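Local coordinates for protein putative cytochrome P450 120 (PDB 2VE3) that binds heme and retinoic acid and probably works as a cytochrome P450 monooxygenase, inserting oxygen into its substrate, at residues A[117-129]-A[395-407]. Numbering follows the deposited sequence.
Sequences LDSYLPKMDGIVQ and EFARLEMKLFATR. With HEM (protoporphyrin IX containing Fe), chain C.
Arg407 grips Asp125 side-on at one end of an otherwise apolar helix pair, a worked example of how a buried charge is paid for. Arg407 NE reaches Asp125 OD1 at 2.9 Å and Arg407 NH2 reaches Asp125 OD2 at 2.8 Å, both nearly straight and on the syn sides of the oxygens, with carboxylate and guanidinium planes only 17° apart. Over one guanidinium face lies the amide of Gln129, nearly parallel to it; its NE2, 3.3 Å from Arg407 NE, is a second donor and makes no bond there, while OE1 accepts from Gln411. NH2 of Arg407 also gives a hydrogen to Gln291 O, and NH1 bonds Gln410 OE1 and, weakly, Ser290 O. With an alanine here, the Asp125 carboxylate is likely to be left without its countercharge and a gap opened beneath the Gln129 amide.

Away from this pair the contact is apolar. Met124, its CG anti to the backbone N (chi1 -174°), enters as a knob among Phe396, Leu399, Glu400 and Leu403: Met124 CE presses on Leu399 CD2 at 3.4 Å, and its SD lies 3.6 Å from Glu400 CA. Leu121 CD2 is wedged between Leu399 CD1 and Leu403 CD2, tight on both. Toward the heme, Tyr120 CD2 meets the edge of the Phe396 ring, whose CD2 touches heme CMC at 3.5 Å. Helices 121-129 and 395-407 cross at -44°, the latter being the helix just after the proximal cysteine, Cys391 by similarity, so the pairing matches helices D and L of the cytochrome P450 four-helix core, with L on the proximal side of the heme.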
ATOM      1  N   LEU A 117      15.939  -8.041  -5.627  1.00 40.55           N
ATOM      2  CA  LEU A 117      14.582  -8.460  -5.935  1.00 40.34           C
ATOM      3  C   LEU A 117      14.594  -9.762  -6.736  1.00 40.19           C
ATOM      4  O   LEU A 117      13.793 -10.663  -6.482  1.00 39.64           O
ATOM      5  CB  LEU A 117      13.858  -7.359  -6.708  1.00 40.24           C
ATOM      6  CG  LEU A 117      13.628  -6.028  -5.999  1.00 40.15           C
ATOM      7  CD1 LEU A 117      12.939  -5.093  -6.961  1.00 40.74           C
ATOM      8  CD2 LEU A 117      12.816  -6.186  -4.711  1.00 40.53           C
ATOM      9  N   ASP A 118      15.517  -9.849  -7.697  1.00 40.28           N
ATOM     10  CA  ASP A 118      15.713 -11.056  -8.492  1.00 40.05           C
ATOM     11  C   ASP A 118      15.983 -12.263  -7.589  1.00 39.81           C
ATOM     12  O   ASP A 118      15.473 -13.357  -7.837  1.00 39.98           O
ATOM     13  CB  ASP A 118      16.858 -10.857  -9.489  1.00 40.51           C
ATOM     14  CG  ASP A 118      16.495  -9.914 -10.645  1.00 41.36           C
ATOM     15  OD1 ASP A 118      15.458  -9.215 -10.586  1.00 43.10           O
ATOM     16  OD2 ASP A 118      17.269  -9.870 -11.628  1.00 42.58           O
ATOM     17  N   SER A 119      16.753 -12.048  -6.522  1.00 39.40           N
ATOM     18  CA  SER A 119      17.054 -13.109  -5.556  1.00 38.82           C
ATOM     19  C   SER A 119      15.890 -13.476  -4.640  1.00 38.78           C
ATOM     20  O   SER A 119      15.921 -14.532  -4.005  1.00 39.05           O
ATOM     21  CB  SER A 119      18.305 -12.770  -4.724  1.00 38.94           C
ATOM     22  OG  SER A 119      18.099 -11.664  -3.865  1.00 38.18           O
ATOM     23  N   TYR A 120      14.868 -12.620  -4.567  1.00 38.69           N
ATOM     24  CA  TYR A 120      13.666 -12.914  -3.767  1.00 38.19           C
ATOM     25  C   TYR A 120      12.770 -13.978  -4.416  1.00 37.41           C
ATOM     26  O   TYR A 120      12.017 -14.672  -3.730  1.00 37.21           O
ATOM     27  CB  TYR A 120      12.843 -11.643  -3.524  1.00 38.66           C
ATOM     28  CG  TYR A 120      13.369 -10.692  -2.460  1.00 39.65           C
ATOM     29  CD1 TYR A 120      14.164 -11.146  -1.404  1.00 40.76           C
ATOM     30  CD2 TYR A 120      13.023  -9.337  -2.484  1.00 40.53           C
ATOM     31  CE1 TYR A 120      14.628 -10.267  -0.412  1.00 41.69           C
ATOM     32  CE2 TYR A 120      13.475  -8.451  -1.499  1.00 40.31           C
ATOM     33  CZ  TYR A 120      14.279  -8.921  -0.468  1.00 40.87           C
ATOM     34  OH  TYR A 120      14.727  -8.057   0.508  1.00 40.24           O
ATOM     35  N   LEU A 121      12.866 -14.105  -5.734  1.00 36.68           N
ATOM     36  CA  LEU A 121      11.923 -14.916  -6.524  1.00 36.36           C
ATOM     37  C   LEU A 121      11.660 -16.372  -6.108  1.00 35.67           C
ATOM     38  O   LEU A 121      10.491 -16.737  -5.925  1.00 35.54           O
ATOM     39  CB  LEU A 121      12.273 -14.867  -8.010  1.00 36.69           C
ATOM     40  CG  LEU A 121      11.749 -13.649  -8.747  1.00 37.30           C
ATOM     41  CD1 LEU A 121      11.729 -13.967 -10.218  1.00 37.79           C
ATOM     42  CD2 LEU A 121      10.349 -13.341  -8.248  1.00 38.48           C
ATOM     43  N   PRO A 122      12.726 -17.205  -5.985  1.00 34.96           N
ATOM     44  CA  PRO A 122      12.545 -18.624  -5.655  1.00 34.29           C
ATOM     45  C   PRO A 122      11.662 -18.874  -4.417  1.00 33.68           C
ATOM     46  O   PRO A 122      10.741 -19.691  -4.485  1.00 33.66           O
ATOM     47  CB  PRO A 122      13.979 -19.110  -5.406  1.00 34.26           C
ATOM     48  CG  PRO A 122      14.821 -18.207  -6.226  1.00 34.54           C
ATOM     49  CD  PRO A 122      14.157 -16.871  -6.159  1.00 34.74           C
ATOM     50  N   LYS A 123      11.933 -18.176  -3.311  1.00 32.71           N
ATOM     51  CA  LYS A 123      11.136 -18.331  -2.089  1.00 32.02           C
ATOM     52  C   LYS A 123       9.739 -17.777  -2.281  1.00 31.30           C
ATOM     53  O   LYS A 123       8.773 -18.341  -1.760  1.00 30.71           O
ATOM     54  CB  LYS A 123      11.774 -17.641  -0.870  1.00 32.16           C
ATOM     55  CG  LYS A 123      12.991 -18.332  -0.242  1.00 32.24           C
ATOM     56  CD  LYS A 123      14.240 -18.014  -1.045  1.00 32.84           C
ATOM     57  CE  LYS A 123      14.295 -16.530  -1.399  1.00 32.17           C
ATOM     58  NZ  LYS A 123      14.746 -16.316  -2.789  1.00 31.41           N
ATOM     59  N   MET A 124       9.644 -16.666  -3.012  1.00 30.95           N
ATOM     60  CA  MET A 124       8.352 -16.035  -3.279  1.00 31.30           C
ATOM     61  C   MET A 124       7.460 -16.936  -4.119  1.00 30.10           C
ATOM     62  O   MET A 124       6.302 -17.112  -3.800  1.00 29.81           O
ATOM     63  CB  MET A 124       8.497 -14.674  -3.966  1.00 31.23           C
ATOM     64  CG  MET A 124       7.147 -13.960  -4.118  1.00 31.84           C
ATOM     65  SD  MET A 124       7.186 -12.473  -5.123  1.00 33.57           S
ATOM     66  CE  MET A 124       8.196 -11.390  -4.115  1.00 32.35           C
ATOM     67  N   ASP A 125       8.020 -17.496  -5.184  1.00 29.79           N
ATOM     68  CA  ASP A 125       7.296 -18.403  -6.067  1.00 29.77           C
ATOM     69  C   ASP A 125       6.916 -19.709  -5.362  1.00 29.09           C
ATOM     70  O   ASP A 125       5.862 -20.281  -5.632  1.00 28.35           O
ATOM     71  CB  ASP A 125       8.123 -18.680  -7.326  1.00 30.24           C
ATOM     72  CG  ASP A 125       7.354 -19.469  -8.380  1.00 31.63           C
ATOM     73  OD1 ASP A 125       6.137 -19.231  -8.553  1.00 34.59           O
ATOM     74  OD2 ASP A 125       7.974 -20.320  -9.047  1.00 32.36           O
ATOM     75  N   GLY A 126       7.787 -20.169  -4.463  1.00 28.65           N
ATOM     76  CA  GLY A 126       7.528 -21.356  -3.655  1.00 27.87           C
ATOM     77  C   GLY A 126       6.377 -21.149  -2.682  1.00 27.80           C
ATOM     78  O   GLY A 126       5.551 -22.044  -2.496  1.00 27.04           O
ATOM     79  N   ILE A 127       6.318 -19.970  -2.058  1.00 27.81           N
ATOM     80  CA  ILE A 127       5.196 -19.637  -1.167  1.00 27.94           C
ATOM     81  C   ILE A 127       3.915 -19.505  -1.997  1.00 27.87           C
ATOM     82  O   ILE A 127       2.861 -20.024  -1.617  1.00 27.30           O
ATOM     83  CB  ILE A 127       5.446 -18.342  -0.332  1.00 27.78           C
ATOM     84  CG1 ILE A 127       6.574 -18.556   0.681  1.00 29.16           C
ATOM     85  CG2 ILE A 127       4.174 -17.909   0.411  1.00 27.50           C
ATOM     86  CD1 ILE A 127       7.333 -17.278   1.068  1.00 28.42           C
ATOM     87  N   VAL A 128       4.028 -18.829  -3.145  1.00 28.21           N
ATOM     88  CA  VAL A 128       2.866 -18.565  -4.021  1.00 28.17           C
ATOM     89  C   VAL A 128       2.184 -19.852  -4.555  1.00 28.47           C
ATOM     90  O   VAL A 128       0.980 -20.050  -4.353  1.00 28.31           O
ATOM     91  CB  VAL A 128       3.191 -17.509  -5.110  1.00 27.77           C
ATOM     92  CG1 VAL A 128       2.126 -17.466  -6.176  1.00 27.13           C
ATOM     93  CG2 VAL A 128       3.287 -16.135  -4.462  1.00 27.30           C
ATOM     94  N   GLN A 129       2.973 -20.722  -5.184  1.00 28.77           N
ATOM     95  CA  GLN A 129       2.504 -22.017  -5.691  1.00 29.32           C
ATOM     96  C   GLN A 129       1.933 -22.925  -4.611  1.00 29.43           C
ATOM     97  O   GLN A 129       0.959 -23.642  -4.850  1.00 29.50           O
ATOM     98  CB  GLN A 129       3.635 -22.765  -6.394  1.00 29.21           C
ATOM     99  CG  GLN A 129       4.206 -22.072  -7.606  1.00 31.02           C
ATOM    100  CD  GLN A 129       3.293 -22.144  -8.806  1.00 32.54           C
ATOM    101  OE1 GLN A 129       2.208 -21.566  -8.809  1.00 32.14           O
ATOM    102  NE2 GLN A 129       3.738 -22.842  -9.847  1.00 33.27           N
ATOM    103  N   GLU A 395       8.757  -1.669  -6.292  1.00 21.40           N
ATOM    104  CA  GLU A 395       9.217  -2.777  -7.145  1.00 21.53           C
ATOM    105  C   GLU A 395       9.113  -4.150  -6.472  1.00 20.36           C
ATOM    106  O   GLU A 395       8.933  -5.157  -7.156  1.00 21.14           O
ATOM    107  CB  GLU A 395      10.631  -2.520  -7.701  1.00 21.95           C
ATOM    108  CG  GLU A 395      10.778  -1.215  -8.491  1.00 24.73           C
ATOM    109  CD  GLU A 395       9.945  -1.173  -9.770  1.00 29.06           C
ATOM    110  OE1 GLU A 395       9.880  -2.192 -10.492  1.00 32.66           O
ATOM    111  OE2 GLU A 395       9.359  -0.110 -10.064  1.00 30.89           O
ATOM    112  N   PHE A 396       9.232  -4.197  -5.148  1.00 19.30           N
ATOM    113  CA  PHE A 396       8.801  -5.369  -4.401  1.00 19.07           C
ATOM    114  C   PHE A 396       7.320  -5.680  -4.653  1.00 18.69           C
ATOM    115  O   PHE A 396       6.966  -6.834  -4.876  1.00 18.49           O
ATOM    116  CB  PHE A 396       9.031  -5.213  -2.898  1.00 18.93           C
ATOM    117  CG  PHE A 396       8.687  -6.449  -2.116  1.00 19.41           C
ATOM    118  CD1 PHE A 396       9.636  -7.452  -1.927  1.00 19.26           C
ATOM    119  CD2 PHE A 396       7.397  -6.648  -1.638  1.00 17.85           C
ATOM    120  CE1 PHE A 396       9.319  -8.615  -1.218  1.00 20.97           C
ATOM    121  CE2 PHE A 396       7.063  -7.806  -0.928  1.00 20.09           C
ATOM    122  CZ  PHE A 396       8.025  -8.800  -0.720  1.00 19.95           C
ATOM    123  N   ALA A 397       6.471  -4.648  -4.570  1.00 18.60           N
ATOM    124  CA  ALA A 397       5.042  -4.766  -4.851  1.00 18.84           C
ATOM    125  C   ALA A 397       4.788  -5.293  -6.261  1.00 18.96           C
ATOM    126  O   ALA A 397       3.976  -6.209  -6.432  1.00 18.07           O
ATOM    127  CB  ALA A 397       4.358  -3.438  -4.677  1.00 18.69           C
ATOM    128  N   ARG A 398       5.466  -4.695  -7.260  1.00 19.10           N
ATOM    129  CA  ARG A 398       5.243  -5.039  -8.677  1.00 19.32           C
ATOM    130  C   ARG A 398       5.708  -6.440  -8.982  1.00 19.86           C
ATOM    131  O   ARG A 398       5.043  -7.156  -9.741  1.00 20.07           O
ATOM    132  CB  ARG A 398       5.918  -4.050  -9.638  1.00 19.31           C
ATOM    133  CG  ARG A 398       5.119  -2.791  -9.862  1.00 18.10           C
ATOM    134  CD  ARG A 398       5.932  -1.724 -10.586  1.00 18.71           C
ATOM    135  NE  ARG A 398       5.068  -0.624 -10.989  1.00 20.47           N
ATOM    136  CZ  ARG A 398       5.426   0.652 -11.046  1.00 22.35           C
ATOM    137  NH1 ARG A 398       6.658   1.026 -10.711  1.00 23.79           N
ATOM    138  NH2 ARG A 398       4.538   1.562 -11.431  1.00 23.37           N
ATOM    139  N   LEU A 399       6.853  -6.816  -8.392  1.00 20.17           N
ATOM    140  CA  LEU A 399       7.346  -8.188  -8.432  1.00 20.09           C
ATOM    141  C   LEU A 399       6.299  -9.201  -7.959  1.00 19.90           C
ATOM    142  O   LEU A 399       5.985 -10.145  -8.686  1.00 19.74           O
ATOM    143  CB  LEU A 399       8.611  -8.348  -7.575  1.00 20.51           C
ATOM    144  CG  LEU A 399       9.214  -9.755  -7.556  1.00 21.32           C
ATOM    145  CD1 LEU A 399       9.879 -10.053  -8.886  1.00 24.12           C
ATOM    146  CD2 LEU A 399      10.221  -9.892  -6.427  1.00 23.60           C
ATOM    147  N   GLU A 400       5.763  -8.994  -6.753  1.00 19.26           N
ATOM    148  CA  GLU A 400       4.816  -9.946  -6.172  1.00 19.73           C
ATOM    149  C   GLU A 400       3.494  -9.991  -6.946  1.00 19.31           C
ATOM    150  O   GLU A 400       2.908 -11.052  -7.099  1.00 19.75           O
ATOM    151  CB  GLU A 400       4.559  -9.654  -4.684  1.00 19.58           C
ATOM    152  CG  GLU A 400       3.806 -10.781  -3.972  1.00 20.54           C
ATOM    153  CD  GLU A 400       3.644 -10.601  -2.473  1.00 20.91           C
ATOM    154  OE1 GLU A 400       4.487  -9.934  -1.819  1.00 24.90           O
ATOM    155  OE2 GLU A 400       2.666 -11.172  -1.936  1.00 22.95           O
ATOM    156  N   MET A 401       3.038  -8.842  -7.427  1.00 19.82           N
ATOM    157  CA  MET A 401       1.834  -8.767  -8.249  1.00 19.91           C
ATOM    158  C   MET A 401       2.030  -9.536  -9.560  1.00 20.67           C
ATOM    159  O   MET A 401       1.157 -10.293  -9.990  1.00 20.91           O
ATOM    160  CB  MET A 401       1.484  -7.306  -8.528  1.00 19.72           C
ATOM    161  CG  MET A 401       0.898  -6.553  -7.339  1.00 18.85           C
ATOM    162  SD  MET A 401       0.361  -4.882  -7.754  1.00 20.64           S
ATOM    163  CE  MET A 401       1.909  -3.978  -7.648  1.00 22.04           C
ATOM    164  N   LYS A 402       3.190  -9.352 -10.188  1.00 21.26           N
ATOM    165  CA  LYS A 402       3.459  -9.975 -11.488  1.00 21.35           C
ATOM    166  C   LYS A 402       3.605 -11.482 -11.362  1.00 21.24           C
ATOM    167  O   LYS A 402       2.966 -12.216 -12.088  1.00 21.43           O
ATOM    168  CB  LYS A 402       4.691  -9.366 -12.146  1.00 21.34           C
ATOM    169  CG  LYS A 402       4.503  -9.093 -13.618  1.00 22.86           C
ATOM    170  CD  LYS A 402       5.817  -8.887 -14.348  1.00 23.33           C
ATOM    171  CE  LYS A 402       6.288  -7.455 -14.289  1.00 24.59           C
ATOM    172  NZ  LYS A 402       7.028  -7.081 -15.542  1.00 23.06           N
ATOM    173  N   LEU A 403       4.425 -11.944 -10.425  1.00 21.78           N
ATOM    174  CA  LEU A 403       4.543 -13.388 -10.158  1.00 21.79           C
ATOM    175  C   LEU A 403       3.199 -14.044  -9.850  1.00 21.45           C
ATOM    176  O   LEU A 403       2.878 -15.069 -10.438  1.00 21.58           O
ATOM    177  CB  LEU A 403       5.552 -13.664  -9.034  1.00 21.82           C
ATOM    178  CG  LEU A 403       6.043 -15.073  -8.653  1.00 22.20           C
ATOM    179  CD1 LEU A 403       6.266 -16.018  -9.828  1.00 22.70           C
ATOM    180  CD2 LEU A 403       7.327 -14.943  -7.878  1.00 21.78           C
ATOM    181  N   PHE A 404       2.424 -13.451  -8.940  1.00 21.32           N
ATOM    182  CA  PHE A 404       1.122 -14.011  -8.548  1.00 21.66           C
ATOM    183  C   PHE A 404       0.150 -14.061  -9.729  1.00 21.60           C
ATOM    184  O   PHE A 404      -0.520 -15.061  -9.950  1.00 21.91           O
ATOM    185  CB  PHE A 404       0.485 -13.196  -7.416  1.00 21.33           C
ATOM    186  CG  PHE A 404      -0.880 -13.674  -7.028  1.00 20.66           C
ATOM    187  CD1 PHE A 404      -1.033 -14.673  -6.078  1.00 22.91           C
ATOM    188  CD2 PHE A 404      -2.014 -13.132  -7.615  1.00 20.38           C
ATOM    189  CE1 PHE A 404      -2.306 -15.124  -5.708  1.00 22.06           C
ATOM    190  CE2 PHE A 404      -3.290 -13.571  -7.256  1.00 21.09           C
ATOM    191  CZ  PHE A 404      -3.436 -14.567  -6.297  1.00 21.27           C
ATOM    192  N   ALA A 405       0.070 -12.952 -10.453  1.00 21.49           N
ATOM    193  CA  ALA A 405      -0.774 -12.837 -11.619  1.00 21.83           C
ATOM    194  C   ALA A 405      -0.420 -13.951 -12.603  1.00 22.08           C
ATOM    195  O   ALA A 405      -1.317 -14.605 -13.157  1.00 22.21           O
ATOM    196  CB  ALA A 405      -0.582 -11.476 -12.263  1.00 20.89           C
ATOM    197  N   THR A 406       0.883 -14.174 -12.771  1.00 21.74           N
ATOM    198  CA  THR A 406       1.411 -15.137 -13.724  1.00 22.44           C
ATOM    199  C   THR A 406       1.070 -16.568 -13.332  1.00 22.78           C
ATOM    200  O   THR A 406       0.490 -17.303 -14.115  1.00 23.33           O
ATOM    201  CB  THR A 406       2.948 -14.947 -13.933  1.00 22.48           C
ATOM    202  OG1 THR A 406       3.194 -13.701 -14.596  1.00 20.45           O
ATOM    203  CG2 THR A 406       3.543 -16.079 -14.771  1.00 22.92           C
ATOM    204  N   ARG A 407       1.419 -16.959 -12.115  1.00 23.61           N
ATOM    205  CA  ARG A 407       1.126 -18.318 -11.642  1.00 24.04           C
ATOM    206  C   ARG A 407      -0.357 -18.646 -11.540  1.00 24.58           C
ATOM    207  O   ARG A 407      -0.753 -19.794 -11.759  1.00 25.20           O
ATOM    208  CB  ARG A 407       1.810 -18.592 -10.312  1.00 23.84           C
ATOM    209  CG  ARG A 407       3.310 -18.678 -10.404  1.00 22.85           C
ATOM    210  CD  ARG A 407       3.754 -19.744 -11.382  1.00 24.69           C
ATOM    211  NE  ARG A 407       5.129 -20.136 -11.111  1.00 25.98           N
ATOM    212  CZ  ARG A 407       5.894 -20.866 -11.917  1.00 26.89           C
ATOM    213  NH1 ARG A 407       5.430 -21.281 -13.091  1.00 26.71           N
ATOM    214  NH2 ARG A 407       7.142 -21.157 -11.545  1.00 25.70           N
TER
HETATM  215  CHA HEM C1444       5.238   5.061   0.839  1.00 15.28           C
HETATM  216  CHB HEM C1444       1.699   3.086  -1.847  1.00 15.04           C
HETATM  217  CHC HEM C1444       3.734  -1.304  -1.337  1.00 14.33           C
HETATM  218  CHD HEM C1444       6.925   0.537   1.777  1.00 15.48           C
HETATM  219  C1A HEM C1444       4.101   4.938   0.049  1.00 15.75           C
HETATM  220  C2A HEM C1444       3.211   5.998  -0.389  1.00 16.53           C
HETATM  221  C3A HEM C1444       2.246   5.440  -1.146  1.00 15.64           C
HETATM  222  C4A HEM C1444       2.480   4.018  -1.186  1.00 14.57           C
HETATM  223  CMA HEM C1444       1.063   6.141  -1.839  1.00 12.91           C
HETATM  224  CAA HEM C1444       3.396   7.503  -0.082  1.00 17.66           C
HETATM  225  CBA HEM C1444       2.641   7.950   1.167  1.00 22.28           C
HETATM  226  CGA HEM C1444       3.044   9.381   1.449  1.00 23.09           C
HETATM  227  O1A HEM C1444       2.746  10.256   0.583  1.00 24.72           O
HETATM  228  O2A HEM C1444       3.654   9.645   2.527  1.00 20.81           O
HETATM  229  C1B HEM C1444       1.964   1.736  -1.978  1.00 12.51           C
HETATM  230  C2B HEM C1444       1.247   0.789  -2.821  1.00 12.92           C
HETATM  231  C3B HEM C1444       1.818  -0.426  -2.684  1.00 12.23           C
HETATM  232  C4B HEM C1444       2.903  -0.279  -1.749  1.00 13.05           C
HETATM  233  CMB HEM C1444       0.046   1.162  -3.718  1.00 10.82           C
HETATM  234  CAB HEM C1444       1.427  -1.788  -3.344  1.00 15.23           C
HETATM  235  CBB HEM C1444       0.954  -1.897  -4.595  1.00 16.01           C
HETATM  236  C1C HEM C1444       4.811  -1.202  -0.489  1.00 13.00           C
HETATM  237  C2C HEM C1444       5.733  -2.262  -0.136  1.00 13.34           C
HETATM  238  C3C HEM C1444       6.625  -1.758   0.728  1.00 14.01           C
HETATM  239  C4C HEM C1444       6.270  -0.357   0.957  1.00 14.88           C
HETATM  240  CMC HEM C1444       5.696  -3.705  -0.710  1.00 12.86           C
HETATM  241  CAC HEM C1444       7.840  -2.492   1.366  1.00 15.51           C
HETATM  242  CBC HEM C1444       7.729  -3.418   2.324  1.00 17.19           C
HETATM  243  C1D HEM C1444       6.710   1.897   1.879  1.00 14.67           C
HETATM  244  C2D HEM C1444       7.352   2.743   2.848  1.00 16.13           C
HETATM  245  C3D HEM C1444       6.828   4.156   2.570  1.00 14.38           C
HETATM  246  C4D HEM C1444       5.936   4.023   1.434  1.00 15.82           C
HETATM  247  CMD HEM C1444       8.355   2.302   3.946  1.00 16.86           C
HETATM  248  CAD HEM C1444       7.180   5.465   3.315  1.00 15.12           C
HETATM  249  CBD HEM C1444       8.111   6.282   2.421  1.00 14.58           C
HETATM  250  CGD HEM C1444       8.520   7.562   3.110  1.00 17.76           C
HETATM  251  O1D HEM C1444       9.475   8.204   2.606  1.00 18.96           O
HETATM  252  O2D HEM C1444       7.917   7.955   4.153  1.00 19.97           O
HETATM  253  NA  HEM C1444       3.624   3.752  -0.454  1.00 14.51           N
HETATM  254  NB  HEM C1444       2.959   1.044  -1.324  1.00 13.52           N
HETATM  255  NC  HEM C1444       5.156  -0.052   0.202  1.00 14.17           N
HETATM  256  ND  HEM C1444       5.896   2.679   1.053  1.00 15.52           N
HETATM  257 FE   HEM C1444       4.578   1.858  -0.375  1.00 15.89          FE